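Side-chain contacts in charybdin (Charybdis maritima, PDB 2B7U), which belongs to the ribosome-inactivating proteins of plants, here a single chain that joins a mixed beta-sheet to a largely helical region: residues L60-R65 and N136-A141; Q126-I131 and W193-L198; F207-S212 and N238-V243. One frame throughout, in Å; residues are numbered along the deposited sequence.

Contact 1: residues L60-R65 and N136-A141; sequences LKLTFR and NALQDA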
ATOM      1  N   LEU A  60      -9.585   1.258  -6.004  1.00 15.33           N
ATOM      2  CA  LEU A  60      -8.661   2.073  -6.785  1.00 15.21           C
ATOM      3  C   LEU A  60      -8.868   1.690  -8.246  1.00 15.27           C
ATOM      4  O   LEU A  60      -8.527   0.595  -8.647  1.00 14.49           O
ATOM      5  CB  LEU A  60      -7.219   1.791  -6.360  1.00 15.92           C
ATOM      6  CG  LEU A  60      -6.105   2.362  -7.232  1.00 16.41           C
ATOM      7  CD1 LEU A  60      -6.160   3.880  -7.285  1.00 17.94           C
ATOM      8  CD2 LEU A  60      -4.728   1.847  -6.755  1.00 17.88           C
ATOM      9  N   LYS A  61      -9.444   2.601  -9.019  1.00 15.51           N
ATOM     10  CA  LYS A  61      -9.733   2.341 -10.430  1.00 16.92           C
ATOM     11  C   LYS A  61      -8.647   2.991 -11.275  1.00 16.67           C
ATOM     12  O   LYS A  61      -8.385   4.199 -11.159  1.00 17.40           O
ATOM     13  CB  LYS A  61     -11.113   2.898 -10.795  1.00 16.84           C
ATOM     14  CG  LYS A  61     -11.617   2.503 -12.179  1.00 20.30           C
ATOM     15  CD  LYS A  61     -13.148   2.657 -12.185  1.00 21.20           C
ATOM     16  CE  LYS A  61     -13.775   2.584 -13.536  1.00 25.39           C
ATOM     17  NZ  LYS A  61     -15.221   2.992 -13.445  1.00 27.37           N
ATOM     18  N   LEU A  62      -7.987   2.190 -12.103  1.00 16.40           N
ATOM     19  CA  LEU A  62      -6.879   2.658 -12.926  1.00 15.82           C
ATOM     20  C   LEU A  62      -7.238   2.441 -14.378  1.00 15.52           C
ATOM     21  O   LEU A  62      -7.636   1.355 -14.745  1.00 15.78           O
ATOM     22  CB  LEU A  62      -5.609   1.885 -12.606  1.00 16.16           C
ATOM     23  CG  LEU A  62      -5.111   1.955 -11.165  1.00 16.41           C
ATOM     24  CD1 LEU A  62      -3.884   1.054 -10.994  1.00 18.01           C
ATOM     25  CD2 LEU A  62      -4.811   3.356 -10.749  1.00 18.02           C
ATOM     26  N   THR A  63      -7.062   3.479 -15.184  1.00 15.93           N
ATOM     27  CA  THR A  63      -7.466   3.419 -16.581  1.00 16.72           C
ATOM     28  C   THR A  63      -6.314   3.865 -17.464  1.00 17.07           C
ATOM     29  O   THR A  63      -5.565   4.790 -17.129  1.00 17.43           O
ATOM     30  CB  THR A  63      -8.678   4.308 -16.813  0.65 17.68           C
ATOM     31  OG1 THR A  63      -9.818   3.783 -16.109  0.65 21.60           O
ATOM     32  CG2 THR A  63      -8.993   4.376 -18.249  0.65 18.17           C
ATOM     33  N   PHE A  64      -6.174   3.207 -18.616  1.00 16.74           N
ATOM     34  CA  PHE A  64      -5.198   3.603 -19.609  1.00 16.23           C
ATOM     35  C   PHE A  64      -5.716   3.286 -21.001  1.00 16.11           C
ATOM     36  O   PHE A  64      -5.850   2.115 -21.347  1.00 15.74           O
ATOM     37  CB  PHE A  64      -3.883   2.859 -19.409  1.00 16.61           C
ATOM     38  CG  PHE A  64      -2.845   3.199 -20.439  1.00 16.60           C
ATOM     39  CD1 PHE A  64      -2.430   4.503 -20.598  1.00 17.79           C
ATOM     40  CD2 PHE A  64      -2.298   2.227 -21.242  1.00 18.12           C
ATOM     41  CE1 PHE A  64      -1.487   4.828 -21.555  1.00 19.56           C
ATOM     42  CE2 PHE A  64      -1.347   2.555 -22.211  1.00 18.36           C
ATOM     43  CZ  PHE A  64      -0.945   3.839 -22.355  1.00 18.78           C
ATOM     44  N   ARG A  65      -5.984   4.320 -21.788  1.00 16.51           N
ATOM     45  CA  ARG A  65      -6.410   4.168 -23.190  1.00 17.25           C
ATOM     46  C   ARG A  65      -7.537   3.134 -23.353  1.00 16.45           C
ATOM     47  O   ARG A  65      -7.466   2.243 -24.196  1.00 16.03           O
ATOM     48  CB  ARG A  65      -5.216   3.820 -24.091  1.00 17.57           C
ATOM     49  CG  ARG A  65      -4.193   4.931 -24.160  1.00 19.58           C
ATOM     50  CD  ARG A  65      -3.081   4.657 -25.163  1.00 21.68           C
ATOM     51  NE  ARG A  65      -2.212   5.827 -25.255  1.00 25.79           N
ATOM     52  CZ  ARG A  65      -0.914   5.804 -25.568  1.00 29.33           C
ATOM     53  NH1 ARG A  65      -0.236   6.956 -25.625  1.00 31.32           N
ATOM     54  NH2 ARG A  65      -0.285   4.661 -25.828  1.00 31.57           N
ATOM     55  N   ASN A 136       5.484   3.829 -17.770  1.00 17.97           N
ATOM     56  CA  ASN A 136       5.352   2.741 -18.736  1.00 18.70           C
ATOM     57  C   ASN A 136       5.014   1.419 -18.042  1.00 18.33           C
ATOM     58  O   ASN A 136       4.189   0.658 -18.534  1.00 17.37           O
ATOM     59  CB  ASN A 136       6.613   2.611 -19.594  1.00 19.68           C
ATOM     60  CG  ASN A 136       6.785   3.769 -20.590  1.00 22.06           C
ATOM     61  OD1 ASN A 136       7.906   4.138 -20.920  1.00 28.75           O
ATOM     62  ND2 ASN A 136       5.682   4.324 -21.073  1.00 23.96           N
ATOM     63  N   ALA A 137       5.621   1.158 -16.880  1.00 17.35           N
ATOM     64  CA  ALA A 137       5.337  -0.082 -16.137  1.00 17.80           C
ATOM     65  C   ALA A 137       3.912  -0.088 -15.587  1.00 16.91           C
ATOM     66  O   ALA A 137       3.248  -1.130 -15.559  1.00 16.49           O
ATOM     67  CB  ALA A 137       6.347  -0.291 -15.028  1.00 18.46           C
ATOM     68  N   LEU A 138       3.442   1.066 -15.140  1.00 16.80           N
ATOM     69  CA  LEU A 138       2.081   1.172 -14.645  1.00 17.62           C
ATOM     70  C   LEU A 138       1.078   0.978 -15.779  1.00 17.36           C
ATOM     71  O   LEU A 138       0.065   0.337 -15.604  1.00 17.65           O
ATOM     72  CB  LEU A 138       1.891   2.503 -13.937  1.00 18.39           C
ATOM     73  CG  LEU A 138       0.613   2.695 -13.148  1.00 19.01           C
ATOM     74  CD1 LEU A 138       0.367   1.544 -12.164  1.00 19.72           C
ATOM     75  CD2 LEU A 138       0.681   4.062 -12.472  1.00 19.59           C
ATOM     76  N   GLN A 139       1.380   1.506 -16.957  1.00 16.89           N
ATOM     77  CA  GLN A 139       0.535   1.309 -18.105  1.00 16.64           C
ATOM     78  C   GLN A 139       0.425  -0.179 -18.436  1.00 16.19           C
ATOM     79  O   GLN A 139      -0.673  -0.713 -18.657  1.00 16.48           O
ATOM     80  CB  GLN A 139       1.096   2.088 -19.293  1.00 16.50           C
ATOM     81  CG  GLN A 139       0.912   3.597 -19.180  1.00 18.06           C
ATOM     82  CD  GLN A 139       1.643   4.399 -20.270  1.00 17.25           C
ATOM     83  OE1 GLN A 139       1.608   5.630 -20.262  1.00 22.87           O
ATOM     84  NE2 GLN A 139       2.301   3.712 -21.190  1.00 21.75           N
ATOM     85  N   ASP A 140       1.563  -0.854 -18.439  1.00 15.60           N
ATOM     86  CA  ASP A 140       1.587  -2.287 -18.709  1.00 16.74           C
ATOM     87  C   ASP A 140       0.818  -3.081 -17.653  1.00 16.03           C
ATOM     88  O   ASP A 140       0.138  -4.063 -17.948  1.00 16.76           O
ATOM     89  CB  ASP A 140       3.032  -2.782 -18.789  1.00 17.67           C
ATOM     90  CG  ASP A 140       3.819  -2.123 -19.896  1.00 24.07           C
ATOM     91  OD1 ASP A 140       3.200  -1.657 -20.891  1.00 29.86           O
ATOM     92  OD2 ASP A 140       5.067  -2.061 -19.765  1.00 32.92           O
ATOM     93  N   ALA A 141       0.937  -2.666 -16.401  1.00 15.63           N
ATOM     94  CA  ALA A 141       0.225  -3.335 -15.330  1.00 16.22           C
ATOM     95  C   ALA A 141      -1.270  -3.253 -15.496  1.00 16.02           C
ATOM     96  O   ALA A 141      -1.962  -4.248 -15.302  1.00 15.76           O
ATOM     97  CB  ALA A 141       0.610  -2.742 -13.993  1.00 16.45           C
TER
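Leu62, on strand 56-64, and Leu138, on helix 135-147, make the first touch between sheet and helix: their CD1 methyls lie 4.4 Å apart, a loose apolar contact. Two residues on, Phe64 also turns its side chain to the helix, where the backbones come nearest, with Phe64 CA 6.4 Å from Gln139 CA. The ring is carried outward because its CG stands anti to the backbone N (chi1 178°), and it lies flat against the side chain of Gln139. Gln139 CG sits over the middle of the face, 3.6 Å from the ring centroid and 11° off the normal, a CH-pi contact. Beyond CG the glutamine chain is extended, and its amide stacks on the same ring with the two planes only 13° apart. Gln139 CD is 3.4 Å from Phe64 CZ, while Gln139 OE1 comes equally close to Phe64 CE1 at 3.4 Å. The amide is thus held flat by stacking, with no hydrogen bond passing between the segments. Past the strand, the extended side chain of Arg65 runs along the opposite face of the ring, its CG 3.7 Å above the plane near the rim. Leu62 and Leu138 also meet helix 151-170, through Val161 and Phe165 respectively. This is helix-on-sheet packing of the alpha+beta fold of ribosome-inactivating proteins, with helices 135-147 and 151-170 against the mixed sheet.

Contact 2: residues Q126-I131 and W193-L198; sequences QDILDI and WMQNDL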
ATOM      1  N   GLN A 126       9.930 -13.291 -10.142  1.00 22.64           N
ATOM      2  CA  GLN A 126      10.729 -12.086 -10.345  1.00 23.83           C
ATOM      3  C   GLN A 126      10.791 -11.318  -9.036  1.00 24.29           C
ATOM      4  O   GLN A 126       9.783 -11.212  -8.345  1.00 22.99           O
ATOM      5  CB  GLN A 126      10.107 -11.204 -11.429  1.00 24.40           C
ATOM      6  CG  GLN A 126      10.952  -9.969 -11.764  1.00 24.94           C
ATOM      7  CD  GLN A 126      10.568  -9.304 -13.078  1.00 25.52           C
ATOM      8  OE1 GLN A 126       9.544  -9.619 -13.683  1.00 29.46           O
ATOM      9  NE2 GLN A 126      11.397  -8.373 -13.528  1.00 26.97           N
ATOM     10  N   ASP A 127      11.975 -10.787  -8.724  1.00 25.20           N
ATOM     11  CA  ASP A 127      12.215 -10.059  -7.471  1.00 26.10           C
ATOM     12  C   ASP A 127      11.623  -8.645  -7.498  1.00 25.40           C
ATOM     13  O   ASP A 127      11.615  -7.985  -8.544  1.00 24.90           O
ATOM     14  CB  ASP A 127      13.718  -9.977  -7.198  1.00 27.02           C
ATOM     15  CG  ASP A 127      14.361 -11.349  -7.015  1.00 31.45           C
ATOM     16  OD1 ASP A 127      15.513 -11.539  -7.490  1.00 37.49           O
ATOM     17  OD2 ASP A 127      13.714 -12.237  -6.397  1.00 36.53           O
ATOM     18  N   ILE A 128      11.136  -8.185  -6.345  1.00 25.01           N
ATOM     19  CA  ILE A 128      10.560  -6.839  -6.230  1.00 25.67           C
ATOM     20  C   ILE A 128      11.556  -5.780  -6.711  1.00 25.46           C
ATOM     21  O   ILE A 128      11.175  -4.824  -7.387  1.00 26.37           O
ATOM     22  CB  ILE A 128      10.067  -6.537  -4.773  1.00 25.88           C
ATOM     23  CG1 ILE A 128       8.582  -6.877  -4.623  1.00 28.00           C
ATOM     24  CG2 ILE A 128      10.199  -5.062  -4.390  1.00 26.90           C
ATOM     25  CD1 ILE A 128       8.242  -8.268  -4.954  1.00 28.34           C
ATOM     26  N   LEU A 129      12.828  -5.973  -6.390  1.00 25.66           N
ATOM     27  CA  LEU A 129      13.863  -5.017  -6.751  1.00 26.05           C
ATOM     28  C   LEU A 129      14.265  -5.061  -8.227  1.00 26.37           C
ATOM     29  O   LEU A 129      15.006  -4.187  -8.674  1.00 26.47           O
ATOM     30  CB  LEU A 129      15.098  -5.208  -5.860  1.00 26.07           C
ATOM     31  CG  LEU A 129      14.877  -4.939  -4.366  1.00 28.12           C
ATOM     32  CD1 LEU A 129      16.174  -5.124  -3.585  1.00 29.95           C
ATOM     33  CD2 LEU A 129      14.299  -3.542  -4.092  1.00 27.91           C
ATOM     34  N   ASP A 130      13.772  -6.049  -8.981  1.00 25.75           N
ATOM     35  CA  ASP A 130      14.146  -6.210 -10.389  1.00 26.74           C
ATOM     36  C   ASP A 130      13.007  -5.808 -11.319  1.00 25.62           C
ATOM     37  O   ASP A 130      13.080  -6.006 -12.540  1.00 27.15           O
ATOM     38  CB  ASP A 130      14.580  -7.657 -10.656  1.00 27.37           C
ATOM     39  CG  ASP A 130      15.960  -7.978 -10.070  1.00 31.74           C
ATOM     40  OD1 ASP A 130      16.804  -7.058  -9.917  1.00 34.97           O
ATOM     41  OD2 ASP A 130      16.216  -9.171  -9.770  1.00 36.75           O
ATOM     42  N   ILE A 131      11.952  -5.251 -10.733  1.00 24.25           N
ATOM     43  CA  ILE A 131      10.774  -4.810 -11.463  1.00 23.15           C
ATOM     44  C   ILE A 131      10.828  -3.296 -11.635  1.00 23.09           C
ATOM     45  O   ILE A 131      11.292  -2.578 -10.748  1.00 23.48           O
ATOM     46  CB  ILE A 131       9.497  -5.237 -10.693  1.00 22.76           C
ATOM     47  CG1 ILE A 131       9.349  -6.760 -10.753  1.00 22.66           C
ATOM     48  CG2 ILE A 131       8.243  -4.539 -11.230  1.00 22.53           C
ATOM     49  CD1 ILE A 131       8.286  -7.321  -9.857  1.00 22.12           C
ATOM     50  N   TRP A 193      17.184   0.326   0.263  1.00 19.20           N
ATOM     51  CA  TRP A 193      16.903   0.860   1.594  1.00 19.12           C
ATOM     52  C   TRP A 193      15.411   1.140   1.786  1.00 18.70           C
ATOM     53  O   TRP A 193      14.865   1.002   2.893  1.00 18.86           O
ATOM     54  CB  TRP A 193      17.751   2.090   1.891  1.00 19.38           C
ATOM     55  CG  TRP A 193      17.358   3.392   1.262  1.00 18.88           C
ATOM     56  CD1 TRP A 193      17.822   3.912   0.078  1.00 19.87           C
ATOM     57  CD2 TRP A 193      16.463   4.361   1.803  1.00 18.20           C
ATOM     58  NE1 TRP A 193      17.255   5.147  -0.140  1.00 20.50           N
ATOM     59  CE2 TRP A 193      16.424   5.448   0.907  1.00 20.21           C
ATOM     60  CE3 TRP A 193      15.688   4.421   2.961  1.00 19.50           C
ATOM     61  CZ2 TRP A 193      15.637   6.572   1.139  1.00 19.92           C
ATOM     62  CZ3 TRP A 193      14.922   5.546   3.187  1.00 19.50           C
ATOM     63  CH2 TRP A 193      14.899   6.598   2.281  1.00 19.52           C
ATOM     64  N   MET A 194      14.749   1.552   0.707  1.00 16.99           N
ATOM     65  CA  MET A 194      13.301   1.779   0.745  1.00 17.12           C
ATOM     66  C   MET A 194      12.542   0.461   0.905  1.00 17.25           C
ATOM     67  O   MET A 194      11.523   0.408   1.596  1.00 16.74           O
ATOM     68  CB  MET A 194      12.837   2.544  -0.492  1.00 16.83           C
ATOM     69  CG  MET A 194      13.359   3.936  -0.521  1.00 16.47           C
ATOM     70  SD  MET A 194      12.757   4.902  -1.915  1.00 19.31           S
ATOM     71  CE  MET A 194      13.743   6.384  -1.670  1.00 20.95           C
ATOM     72  N   GLN A 195      13.008  -0.611   0.285  1.00 18.21           N
ATOM     73  CA  GLN A 195      12.423  -1.930   0.566  1.00 20.25           C
ATOM     74  C   GLN A 195      12.666  -2.387   2.015  1.00 20.50           C
ATOM     75  O   GLN A 195      11.741  -2.732   2.782  1.00 21.32           O
ATOM     76  CB  GLN A 195      12.998  -2.967  -0.395  1.00 19.91           C
ATOM     77  CG  GLN A 195      12.416  -4.350  -0.163  1.00 22.68           C
ATOM     78  CD  GLN A 195      13.161  -5.412  -0.914  1.00 23.45           C
ATOM     79  OE1 GLN A 195      14.373  -5.566  -0.756  1.00 30.06           O
ATOM     80  NE2 GLN A 195      12.453  -6.154  -1.733  1.00 27.67           N
ATOM     81  N   ASN A 196      13.918  -2.373   2.436  1.00 19.29           N
ATOM     82  CA  ASN A 196      14.290  -3.052   3.661  1.00 19.80           C
ATOM     83  C   ASN A 196      14.162  -2.219   4.929  1.00 19.14           C
ATOM     84  O   ASN A 196      13.894  -2.749   6.043  1.00 20.81           O
ATOM     85  CB  ASN A 196      15.734  -3.530   3.564  1.00 19.82           C
ATOM     86  CG  ASN A 196      15.948  -4.593   2.522  1.00 23.97           C
ATOM     87  OD1 ASN A 196      17.090  -4.844   2.111  1.00 28.92           O
ATOM     88  ND2 ASN A 196      14.883  -5.248   2.106  1.00 24.94           N
ATOM     89  N   ASP A 197      14.458  -0.934   4.812  1.00 17.45           N
ATOM     90  CA  ASP A 197      14.398  -0.054   5.971  1.00 17.13           C
ATOM     91  C   ASP A 197      12.985   0.499   6.144  1.00 16.33           C
ATOM     92  O   ASP A 197      12.536   0.694   7.272  1.00 16.79           O
ATOM     93  CB  ASP A 197      15.382   1.112   5.883  1.00 17.02           C
ATOM     94  CG  ASP A 197      16.812   0.679   5.625  1.00 20.71           C
ATOM     95  OD1 ASP A 197      17.055  -0.503   5.251  1.00 25.39           O
ATOM     96  OD2 ASP A 197      17.690   1.558   5.735  1.00 20.96           O
ATOM     97  N   LEU A 198      12.308   0.799   5.038  1.00 15.22           N
ATOM     98  CA  LEU A 198      10.970   1.378   5.118  1.00 13.98           C
ATOM     99  C   LEU A 198       9.865   0.346   5.007  1.00 14.23           C
ATOM    100  O   LEU A 198       9.164   0.086   5.979  1.00 14.00           O
ATOM    101  CB  LEU A 198      10.781   2.460   4.053  1.00 13.75           C
ATOM    102  CG  LEU A 198      11.739   3.647   4.152  1.00 13.62           C
ATOM    103  CD1 LEU A 198      11.398   4.689   3.100  1.00 14.30           C
ATOM    104  CD2 LEU A 198      11.691   4.280   5.539  1.00 14.90           C
TER
HETATM  105  O   HOH W   1      13.330  -7.945  -3.572  1.00 36.84           O
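Leu129 lies over one face of the flat amide of Gln195, on helix 192-199, and Ile128 CG2 comes from the same side at the nitrogen end, 3.7 Å from Gln195 NE2. Leu129 CG bridges the two ends of the amide, 3.7 Å from Gln195 OE1 and 3.8 Å from Gln195 NE2, and the approach of Leu129 CD1 to Gln195 OE1 is tighter still, at 3.4 Å. Beside NE2, close to the amide plane, sits a water. Gln195 reaches across to the 3-10 turn 128-130 because its CG is anti to the backbone N (chi1 -179°) and the chain beyond remains extended; Leu190 touches both Leu129 and Gln195. No direct hydrogen bond links the two segments. Instead the water accepts a hydrogen bond from Gln195 NE2 at 2.7 Å and a weak one from Leu129 N at 3.5 Å. The contact is therefore chemically mixed but mainly one of van der Waals packing: hydrocarbon groups lie against a polar amide, and the water gives the amide N-H an acceptor while forming only a weak bridge to the turn.

Contact 3: residues F207-S212 and N238-V243; sequences FMILKS and NFLGIV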
ATOM      1  N   PHE A 207       3.498   1.383  14.975  1.00 12.04           N
ATOM      2  CA  PHE A 207       3.279   1.039  16.372  1.00 12.40           C
ATOM      3  C   PHE A 207       4.155   1.880  17.284  1.00 12.64           C
ATOM      4  O   PHE A 207       3.695   2.423  18.304  1.00 11.62           O
ATOM      5  CB  PHE A 207       3.576  -0.438  16.624  1.00 13.18           C
ATOM      6  CG  PHE A 207       3.359  -0.837  18.052  1.00 14.11           C
ATOM      7  CD1 PHE A 207       4.424  -0.885  18.925  1.00 17.04           C
ATOM      8  CD2 PHE A 207       2.069  -1.074  18.521  1.00 17.20           C
ATOM      9  CE1 PHE A 207       4.220  -1.207  20.269  1.00 17.76           C
ATOM     10  CE2 PHE A 207       1.866  -1.410  19.858  1.00 18.09           C
ATOM     11  CZ  PHE A 207       2.944  -1.473  20.712  1.00 17.42           C
ATOM     12  N   MET A 208       5.453   1.968  16.967  1.00 12.61           N
ATOM     13  CA  MET A 208       6.353   2.774  17.813  1.00 13.56           C
ATOM     14  C   MET A 208       5.874   4.218  17.964  1.00 12.64           C
ATOM     15  O   MET A 208       5.972   4.838  19.041  1.00 13.55           O
ATOM     16  CB  MET A 208       7.783   2.821  17.248  1.00 14.72           C
ATOM     17  CG  MET A 208       8.476   1.526  17.210  1.00 16.05           C
ATOM     18  SD  MET A 208      10.054   1.713  16.328  1.00 17.91           S
ATOM     19  CE  MET A 208      10.417   0.003  16.122  1.00 20.98           C
ATOM     20  N   ILE A 209       5.415   4.789  16.861  1.00 11.26           N
ATOM     21  CA  ILE A 209       4.958   6.194  16.819  1.00 11.06           C
ATOM     22  C   ILE A 209       3.690   6.370  17.650  1.00 11.39           C
ATOM     23  O   ILE A 209       3.640   7.253  18.517  1.00 11.04           O
ATOM     24  CB  ILE A 209       4.740   6.644  15.380  1.00 12.27           C
ATOM     25  CG1 ILE A 209       6.106   6.735  14.671  1.00 10.75           C
ATOM     26  CG2 ILE A 209       4.017   7.994  15.313  1.00 13.30           C
ATOM     27  CD1 ILE A 209       5.972   6.708  13.190  1.00 14.37           C
ATOM     28  N   LEU A 210       2.681   5.529  17.441  1.00 11.46           N
ATOM     29  CA  LEU A 210       1.438   5.688  18.193  1.00 11.52           C
ATOM     30  C   LEU A 210       1.617   5.297  19.662  1.00 12.33           C
ATOM     31  O   LEU A 210       1.028   5.912  20.536  1.00 12.70           O
ATOM     32  CB  LEU A 210       0.317   4.881  17.571  1.00 12.40           C
ATOM     33  CG  LEU A 210      -0.115   5.358  16.201  1.00 13.14           C
ATOM     34  CD1 LEU A 210      -1.348   4.603  15.774  1.00 15.23           C
ATOM     35  CD2 LEU A 210      -0.385   6.864  16.191  1.00 14.36           C
ATOM     36  N   LYS A 211       2.425   4.280  19.941  1.00 11.18           N
ATOM     37  CA  LYS A 211       2.641   3.906  21.343  1.00 12.11           C
ATOM     38  C   LYS A 211       3.412   5.017  22.048  1.00 11.34           C
ATOM     39  O   LYS A 211       3.137   5.317  23.238  1.00 12.52           O
ATOM     40  CB  LYS A 211       3.301   2.513  21.466  1.00 13.43           C
ATOM     41  CG  LYS A 211       3.061   1.868  22.817  1.00 16.17           C
ATOM     42  CD  LYS A 211       1.680   1.323  22.996  1.00 16.35           C
ATOM     43  CE  LYS A 211       1.545   0.660  24.361  1.00 17.95           C
ATOM     44  NZ  LYS A 211       0.184   0.155  24.598  1.00 19.63           N
ATOM     45  N   SER A 212       4.371   5.657  21.370  1.00 12.20           N
ATOM     46  CA  SER A 212       5.087   6.797  21.940  1.00 13.38           C
ATOM     47  C   SER A 212       4.120   7.937  22.286  1.00 13.19           C
ATOM     48  O   SER A 212       4.252   8.565  23.348  1.00 13.65           O
ATOM     49  CB  SER A 212       6.170   7.312  21.000  1.00 14.76           C
ATOM     50  OG  SER A 212       7.238   6.386  20.967  1.00 16.99           O
ATOM     51  N   ASN A 238       8.264  11.641  10.394  1.00 15.22           N
ATOM     52  CA  ASN A 238       8.551  12.416   9.183  1.00 16.14           C
ATOM     53  C   ASN A 238       8.695  11.532   7.949  1.00 15.19           C
ATOM     54  O   ASN A 238       8.460  11.994   6.810  1.00 16.97           O
ATOM     55  CB  ASN A 238       9.830  13.224   9.365  1.00 17.14           C
ATOM     56  CG  ASN A 238       9.661  14.468  10.242  1.00 21.92           C
ATOM     57  OD1 ASN A 238      10.669  15.038  10.683  1.00 29.15           O
ATOM     58  ND2 ASN A 238       8.412  14.907  10.494  1.00 23.62           N
ATOM     59  N   PHE A 239       9.063  10.265   8.142  1.00 13.12           N
ATOM     60  CA  PHE A 239       9.149   9.315   7.017  1.00 12.84           C
ATOM     61  C   PHE A 239       7.796   8.805   6.538  1.00 12.29           C
ATOM     62  O   PHE A 239       7.686   8.359   5.388  1.00 13.21           O
ATOM     63  CB  PHE A 239      10.008   8.099   7.398  1.00 13.90           C
ATOM     64  CG  PHE A 239      11.465   8.407   7.527  1.00 14.24           C
ATOM     65  CD1 PHE A 239      11.965   8.960   8.698  1.00 15.46           C
ATOM     66  CD2 PHE A 239      12.337   8.174   6.462  1.00 13.96           C
ATOM     67  CE1 PHE A 239      13.327   9.265   8.827  1.00 16.90           C
ATOM     68  CE2 PHE A 239      13.706   8.463   6.592  1.00 16.15           C
ATOM     69  CZ  PHE A 239      14.186   9.012   7.789  1.00 16.12           C
ATOM     70  N   LEU A 240       6.781   8.816   7.401  1.00 11.99           N
ATOM     71  CA  LEU A 240       5.515   8.178   7.067  1.00 12.17           C
ATOM     72  C   LEU A 240       4.516   9.140   6.451  1.00 12.60           C
ATOM     73  O   LEU A 240       4.364  10.272   6.877  1.00 13.19           O
ATOM     74  CB  LEU A 240       4.859   7.528   8.296  1.00 13.18           C
ATOM     75  CG  LEU A 240       5.396   6.137   8.638  1.00 15.22           C
ATOM     76  CD1 LEU A 240       6.841   6.168   9.085  1.00 14.96           C
ATOM     77  CD2 LEU A 240       4.549   5.379   9.665  1.00 16.30           C
ATOM     78  N   GLY A 241       3.874   8.695   5.403  1.00 12.04           N
ATOM     79  CA  GLY A 241       2.761   9.394   4.806  1.00 11.66           C
ATOM     80  C   GLY A 241       1.429   9.161   5.477  1.00 12.10           C
ATOM     81  O   GLY A 241       0.504   9.980   5.384  1.00 12.02           O
ATOM     82  N   ILE A 242       1.300   7.990   6.098  1.00 12.94           N
ATOM     83  CA  ILE A 242       0.096   7.580   6.811  1.00 13.57           C
ATOM     84  C   ILE A 242       0.517   6.480   7.797  1.00 12.92           C
ATOM     85  O   ILE A 242       1.490   5.762   7.557  1.00 12.94           O
ATOM     86  CB  ILE A 242      -1.053   7.181   5.810  1.00 14.02           C
ATOM     87  CG1 ILE A 242      -2.405   7.095   6.540  1.00 15.32           C
ATOM     88  CG2 ILE A 242      -0.711   5.901   5.089  1.00 14.80           C
ATOM     89  CD1 ILE A 242      -3.560   7.324   5.631  1.00 16.59           C
ATOM     90  N   VAL A 243      -0.182   6.401   8.916  1.00 12.76           N
ATOM     91  CA  VAL A 243       0.194   5.559  10.051  1.00 11.78           C
ATOM     92  C   VAL A 243      -0.823   4.452  10.318  1.00 12.36           C
ATOM     93  O   VAL A 243      -2.006   4.745  10.430  1.00 12.57           O
ATOM     94  CB  VAL A 243       0.342   6.433  11.321  1.00 12.80           C
ATOM     95  CG1 VAL A 243       0.798   5.596  12.468  1.00 13.58           C
ATOM     96  CG2 VAL A 243       1.289   7.618  11.055  1.00 14.80           C
TER
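Two apolar pairs, approaching in different ways, join helix 202-214 to the irregular segment 238-243. Ile209 and Leu240 reach out toward each other and meet tip to tip. The isoleucine achieves this through its longer branch: CG1 is anti to the carbonyl carbon (chi1 -69°), and the extended second torsion sends CD1 out from the helix. Ile209 CD1 is the isoleucine atom that makes the touch, nearest to Leu240 CD2 at 4.0 Å. Leu210 and Val243, by contrast, slide past each other in opposite directions. Val243 CG1, lying anti to its own backbone N (chi1 -177°), nestles against the fork of the leucine, 3.9 Å from Leu210 CG and 4.1 Å from each of Leu210 CD1 and Leu210 CD2. One methyl thus meets the branched isopropyl end of the leucine, and Leu210 and Val243 are also the residues at which the two backbones come nearest, their CA atoms 8.2 Å apart. All four side chains are buried, and no hydrogen bond crosses between the segments.

Within the helix, Met208 O is gripped twice: Ser212 N donates at 2.9 Å and Ser212 OG at 2.8 Å, from opposite faces of the carbonyl plane. The hydroxyl donor is tilted 24° from that plane, and the serine is thereby turned back onto its own helix.

Around the pairs, Ile209 also packs on Leu236 and Leu237 of helix 233-237. Leu240 rests on Trp202 and Ser206, one helical turn apart. Backbone hydrogen bonds to Pro44 and Leu46 tie the Val243 end of the segment to the small hairpin 38-40/43-45, which the helix also touches directly where Ile209 and Leu210 meet Leu40.

From the N terminus, strand 56-64 supplies the first half of contact 1, and the chain runs through the rest of the sheet before reaching the turn of contact 2. Contact 1 then closes on helix 135-147, ending a 70-residue loop. Contact 2 closes only at helix 192-199, across 61 mainly helical residues, so the two cross along the chain, although the contacts themselves do not touch. Contact 3 follows in series, its shorter loop of 25 residues passing through the hairpin 223-225/228-230. It lies across the chain's centre from contact 1. Contacts 2 and 3 meet where Leu198 CD2 packs 4.1 Å from Phe239 CD2, linking helix 192-199 to the loop after helix 233-237.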